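Local coordinates for DNA topoisomerase 2-associated protein PAT1 (Saccharomyces cerevisiae, PDB 5LMG), which activates mRNA decapping and represses translation, its C-terminal domain binding directly to the decapping enzyme Dcp2 and the exonuclease Xrn1, at residues I62-E66 with R111-F115; K121-L125 with I168-L172. The protein carries 2 engineered substitutions. One frame throughout, in Å; residues are numbered along the deposited sequence.

Interaction 1. Residues I62-E66 with R111-F115; sequences ILDLE and RIFNF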
loop_
_atom_site.group_PDB
_atom_site.type_symbol
_atom_site.label_atom_id
_atom_site.label_comp_id
_atom_site.label_asym_id
_atom_site.label_seq_id
_atom_site.Cartn_x
_atom_site.Cartn_y
_atom_site.Cartn_z
ATOM N N ILE A 62 -13.183 -20.205 15.938
ATOM C CA ILE A 62 -12.560 -20.666 14.690
ATOM C C ILE A 62 -12.168 -22.135 14.835
ATOM O O ILE A 62 -12.474 -22.930 13.947
ATOM C CB ILE A 62 -11.390 -19.745 14.215
ATOM C CG1 ILE A 62 -11.894 -18.365 13.689
ATOM C CG2 ILE A 62 -10.451 -20.440 13.192
ATOM C CD1 ILE A 62 -12.766 -18.364 12.379
ATOM N N LEU A 63 -11.524 -22.497 15.963
ATOM C CA LEU A 63 -11.114 -23.870 16.253
ATOM C C LEU A 63 -12.303 -24.833 16.212
ATOM O O LEU A 63 -12.168 -25.918 15.650
ATOM C CB LEU A 63 -10.325 -23.976 17.573
ATOM C CG LEU A 63 -8.911 -23.331 17.604
ATOM C CD1 LEU A 63 -8.257 -23.537 18.946
ATOM C CD2 LEU A 63 -8.001 -23.847 16.483
ATOM N N ASP A 64 -13.480 -24.403 16.722
ATOM C CA ASP A 64 -14.726 -25.186 16.684
ATOM C C ASP A 64 -15.217 -25.353 15.248
ATOM O O ASP A 64 -15.549 -26.468 14.855
ATOM C CB ASP A 64 -15.832 -24.526 17.540
ATOM C CG ASP A 64 -15.735 -24.762 19.041
ATOM O OD1 ASP A 64 -14.952 -25.649 19.459
ATOM O OD2 ASP A 64 -16.454 -24.066 19.798
ATOM N N LEU A 65 -15.238 -24.254 14.461
ATOM C CA LEU A 65 -15.680 -24.289 13.061
ATOM C C LEU A 65 -14.775 -25.193 12.231
ATOM O O LEU A 65 -15.276 -26.005 11.453
ATOM C CB LEU A 65 -15.727 -22.880 12.434
ATOM C CG LEU A 65 -16.858 -21.950 12.870
ATOM C CD1 LEU A 65 -16.574 -20.508 12.435
ATOM C CD2 LEU A 65 -18.217 -22.429 12.366
ATOM N N GLU A 66 -13.449 -25.079 12.439
ATOM C CA GLU A 66 -12.433 -25.855 11.729
ATOM C C GLU A 66 -12.535 -27.332 12.063
ATOM O O GLU A 66 -12.439 -28.149 11.147
ATOM C CB GLU A 66 -11.030 -25.314 12.007
ATOM C CG GLU A 66 -10.738 -24.009 11.287
ATOM C CD GLU A 66 -9.369 -23.403 11.540
ATOM O OE1 GLU A 66 -8.749 -23.721 12.583
ATOM O OE2 GLU A 66 -8.957 -22.533 10.738
ATOM N N ARG A 111 -8.396 -17.364 8.118
ATOM C CA ARG A 111 -9.239 -18.434 8.647
ATOM C C ARG A 111 -10.660 -17.948 8.915
ATOM O O ARG A 111 -11.613 -18.677 8.630
ATOM C CB ARG A 111 -8.605 -19.054 9.890
ATOM C CG ARG A 111 -7.311 -19.794 9.568
ATOM C CD ARG A 111 -6.409 -19.877 10.782
ATOM N NE ARG A 111 -6.939 -20.798 11.790
ATOM C CZ ARG A 111 -6.479 -20.892 13.031
ATOM N NH1 ARG A 111 -5.476 -20.124 13.435
ATOM N NH2 ARG A 111 -7.022 -21.751 13.882
ATOM N N ILE A 112 -10.802 -16.697 9.414
ATOM C CA ILE A 112 -12.094 -16.030 9.620
ATOM C C ILE A 112 -12.848 -15.966 8.271
ATOM O O ILE A 112 -14.029 -16.335 8.199
ATOM C CB ILE A 112 -11.901 -14.611 10.251
ATOM C CG1 ILE A 112 -11.503 -14.707 11.743
ATOM C CG2 ILE A 112 -13.165 -13.735 10.062
ATOM C CD1 ILE A 112 -11.149 -13.360 12.400
ATOM N N PHE A 113 -12.133 -15.524 7.201
ATOM C CA PHE A 113 -12.670 -15.363 5.848
ATOM C C PHE A 113 -13.145 -16.666 5.221
ATOM O O PHE A 113 -14.064 -16.627 4.402
ATOM C CB PHE A 113 -11.677 -14.620 4.942
ATOM C CG PHE A 113 -11.895 -13.121 4.978
ATOM C CD1 PHE A 113 -11.792 -12.411 6.173
ATOM C CD2 PHE A 113 -12.234 -12.424 3.823
ATOM C CE1 PHE A 113 -12.029 -11.037 6.210
ATOM C CE2 PHE A 113 -12.457 -11.045 3.861
ATOM C CZ PHE A 113 -12.361 -10.363 5.053
ATOM N N ASN A 114 -12.604 -17.822 5.656
ATOM C CA ASN A 114 -13.072 -19.121 5.174
ATOM C C ASN A 114 -14.526 -19.417 5.589
ATOM O O ASN A 114 -15.195 -20.186 4.901
ATOM C CB ASN A 114 -12.158 -20.251 5.672
ATOM C CG ASN A 114 -10.800 -20.304 5.020
ATOM O OD1 ASN A 114 -10.575 -19.780 3.919
ATOM N ND2 ASN A 114 -9.866 -20.970 5.681
ATOM N N PHE A 115 -15.005 -18.829 6.709
ATOM C CA PHE A 115 -16.350 -19.102 7.241
ATOM C C PHE A 115 -17.364 -17.953 7.092
ATOM O O PHE A 115 -18.460 -18.041 7.647
ATOM C CB PHE A 115 -16.255 -19.561 8.715
ATOM C CG PHE A 115 -15.488 -20.850 8.886
ATOM C CD1 PHE A 115 -16.102 -22.078 8.666
ATOM C CD2 PHE A 115 -14.132 -20.835 9.205
ATOM C CE1 PHE A 115 -15.380 -23.272 8.787
ATOM C CE2 PHE A 115 -13.410 -22.026 9.318
ATOM C CZ PHE A 115 -14.039 -23.239 9.115
HETATM O O HOH W 1 -9.860 -22.491 8.030
#
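Arg111 and Glu66 form a two-pronged, side-on salt bridge between the helix 48-70 and the end of the helix 103-114. Arg111 NE donates to Glu66 OE2 at 2.9 Å, almost straight at 170°, while Arg111 NH2 reaches Glu66 OE1 over 2.9 Å, somewhat less straight. Both oxygens are met on their syn sides; the two flat groups are nearly coplanar and meet edge to edge, the nitrogens tilted somewhat out of the carboxylate plane. A bend of the arginine chain at CG-CD (chi3 71°) brings NE and NH2 round to the acid, which an extended Glu66 chain holds out. Glu66 OE2 has a second partner: a water donates to it and in turn accepts from Asn114 ND2 at 2.8 Å, which joins a further residue of segment 111-115 to the same carboxylate. Two bonds on OE2 and one on OE1 should therefore fix the rotation of the acid and are likely to stabilise its ionised form. Methyl groups border the guanidinium, with Leu63 CD2 at its edge and Ile62 CG2 approaching obliquely.

Beside the ion pair the contact turns apolar. Leu65 CB sits over the centre of the Phe115 ring, 3.7 Å from its centroid and 11° off the normal, a CH-pi contact made face-on; Leu65 CD1 continues along the same ring towards CG. Glu66 CG packs near Phe115 CE2, so this residue serves both layers. Ile62 CD1 lies against the backbone at Ile112 CA, 3.7 Å away, and against Ile112 CG1.

Phe115 O is hydrogen-bonded to Ser77 OG. Met80 of the short helix 78-82 touches Ile62, Leu65, Ile112 and Phe115, making that helix a third wall of this helical corner, while Phe113 leans onto the helix 118-130.

Interaction 2. Residues K121-L125 with I168-L172; sequences KLKIL and IVSFL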
loop_
_atom_site.group_PDB
_atom_site.type_symbol
_atom_site.label_atom_id
_atom_site.label_comp_id
_atom_site.label_asym_id
_atom_site.label_seq_id
_atom_site.Cartn_x
_atom_site.Cartn_y
_atom_site.Cartn_z
ATOM N N LYS A 121 -17.900 -10.219 4.695
ATOM C CA LYS A 121 -16.561 -9.852 4.235
ATOM C C LYS A 121 -16.538 -8.365 3.803
ATOM O O LYS A 121 -15.573 -7.660 4.089
ATOM C CB LYS A 121 -16.131 -10.746 3.060
ATOM C CG LYS A 121 -15.855 -12.201 3.413
ATOM C CD LYS A 121 -15.628 -13.014 2.143
ATOM C CE LYS A 121 -15.297 -14.452 2.433
ATOM N NZ LYS A 121 -15.048 -15.210 1.180
ATOM N N LEU A 122 -17.603 -7.905 3.105
ATOM C CA LEU A 122 -17.740 -6.519 2.654
ATOM C C LEU A 122 -17.868 -5.579 3.861
ATOM O O LEU A 122 -17.228 -4.529 3.870
ATOM C CB LEU A 122 -18.930 -6.383 1.678
ATOM C CG LEU A 122 -19.004 -5.181 0.705
ATOM C CD1 LEU A 122 -19.978 -4.148 1.179
ATOM C CD2 LEU A 122 -17.646 -4.589 0.346
ATOM N N LYS A 123 -18.617 -5.997 4.908
ATOM C CA LYS A 123 -18.777 -5.236 6.161
ATOM C C LYS A 123 -17.436 -5.034 6.894
ATOM O O LYS A 123 -17.213 -3.971 7.481
ATOM C CB LYS A 123 -19.790 -5.908 7.092
ATOM C CG LYS A 123 -21.233 -5.527 6.800
ATOM C CD LYS A 123 -22.186 -6.237 7.762
ATOM C CE LYS A 123 -23.638 -5.920 7.496
ATOM N NZ LYS A 123 -23.993 -4.537 7.916
ATOM N N ILE A 124 -16.550 -6.041 6.836
ATOM C CA ILE A 124 -15.203 -5.984 7.425
ATOM C C ILE A 124 -14.366 -4.926 6.686
ATOM O O ILE A 124 -13.784 -4.061 7.340
ATOM C CB ILE A 124 -14.523 -7.379 7.484
ATOM C CG1 ILE A 124 -15.178 -8.241 8.609
ATOM C CG2 ILE A 124 -12.987 -7.256 7.663
ATOM C CD1 ILE A 124 -14.715 -9.671 8.749
ATOM N N LEU A 125 -14.348 -4.979 5.333
ATOM C CA LEU A 125 -13.628 -4.033 4.474
ATOM C C LEU A 125 -14.146 -2.601 4.710
ATOM O O LEU A 125 -13.335 -1.684 4.873
ATOM C CB LEU A 125 -13.768 -4.404 2.984
ATOM C CG LEU A 125 -13.160 -5.696 2.378
ATOM C CD1 LEU A 125 -12.329 -5.375 1.156
ATOM C CD2 LEU A 125 -12.400 -6.570 3.378
ATOM N N ILE A 168 -7.690 -8.621 1.057
ATOM C CA ILE A 168 -8.427 -7.530 0.422
ATOM C C ILE A 168 -8.380 -7.683 -1.105
ATOM O O ILE A 168 -9.442 -7.708 -1.729
ATOM C CB ILE A 168 -7.969 -6.148 0.958
ATOM C CG1 ILE A 168 -8.434 -5.984 2.431
ATOM C CG2 ILE A 168 -8.464 -4.992 0.071
ATOM C CD1 ILE A 168 -7.763 -4.898 3.243
ATOM N N VAL A 169 -7.159 -7.873 -1.667
ATOM C CA VAL A 169 -6.867 -8.090 -3.090
ATOM C C VAL A 169 -7.701 -9.248 -3.651
ATOM O O VAL A 169 -8.440 -9.030 -4.604
ATOM C CB VAL A 169 -5.340 -8.273 -3.362
ATOM C CG1 VAL A 169 -5.061 -8.697 -4.805
ATOM C CG2 VAL A 169 -4.569 -7.004 -3.041
ATOM N N SER A 170 -7.610 -10.454 -3.037
ATOM C CA SER A 170 -8.342 -11.659 -3.453
ATOM C C SER A 170 -9.866 -11.465 -3.448
ATOM O O SER A 170 -10.518 -11.805 -4.436
ATOM C CB SER A 170 -7.932 -12.868 -2.613
ATOM O OG SER A 170 -8.648 -12.937 -1.388
ATOM N N PHE A 171 -10.417 -10.889 -2.361
ATOM C CA PHE A 171 -11.842 -10.609 -2.241
ATOM C C PHE A 171 -12.361 -9.613 -3.305
ATOM O O PHE A 171 -13.420 -9.856 -3.878
ATOM C CB PHE A 171 -12.211 -10.146 -0.815
ATOM C CG PHE A 171 -13.633 -9.642 -0.674
ATOM C CD1 PHE A 171 -14.703 -10.528 -0.636
ATOM C CD2 PHE A 171 -13.900 -8.281 -0.594
ATOM C CE1 PHE A 171 -16.019 -10.058 -0.524
ATOM C CE2 PHE A 171 -15.216 -7.812 -0.484
ATOM C CZ PHE A 171 -16.265 -8.704 -0.448
ATOM N N LEU A 172 -11.641 -8.497 -3.548
ATOM C CA LEU A 172 -12.058 -7.484 -4.525
ATOM C C LEU A 172 -11.936 -7.966 -5.978
ATOM O O LEU A 172 -12.725 -7.564 -6.835
ATOM C CB LEU A 172 -11.306 -6.150 -4.324
ATOM C CG LEU A 172 -11.607 -5.374 -3.030
ATOM C CD1 LEU A 172 -10.746 -4.151 -2.928
ATOM C CD2 LEU A 172 -13.073 -4.968 -2.940
#
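Phe171 reaches from the helix 151-174 to the helix 118-130, where Lys121, Leu122 and Leu125 receive its ring in a buried helix-helix packing within a mainly helical fold, a member of the TPR clan by sequence. The axes of the two short segments approach to 11.5 Å, crossing at -131°, a wide separation filled by large side chains. With CG anti to the backbone N (chi1 171°), the ring projects across the gap. Lys121 CB makes an off-centre CH-pi contact, 4.1 Å from the ring centroid and 29° off its normal, and CD of the same extended chain lies beside ring atoms CD1 and CE1 before the amine leads away. Leu122 meets the far end of the ring, its side chain crossing at about a right angle with CD2 near CE2. Leu125 comes in obliquely beside CD2 and CE2. Replacing Phe171 by an alanine would probably open a gap between the two helices and leave Lys121 CB and Leu125 CD1 without their aromatic partner.

Leu125 also slides antiparallel past Ile168, and Leu184 of the helix 178-191 and Phe113 of the helix 103-114 add to its surroundings. Its CD1 methyl is shared by three residues: it lies 3.7 Å from Phe171 CD2, 4.0 Å from Ile168 CG2 and 4.2 Å from Leu172 CD2.

From the N terminus, the helix 48-70 first meets the end of the helix 103-114 in interaction 1, closing a loop of 44 residues that includes the helices 78-82 and 95-99. A short turn then leads into the helix 118-130, where interaction 2 opens; it closes at the helix 151-174 after a further 42 residues. The two closures follow in series, neither nested nor crossed, with centres about 16 Å apart. Phe113 bridges them: its ring packs on Ile124 and Leu125. Thus helices 48-70, 103-114, 118-130 and 151-174 are joined in succession, the contact centres stepping from about 26 Å from the centre of the chain inward to about 14 Å.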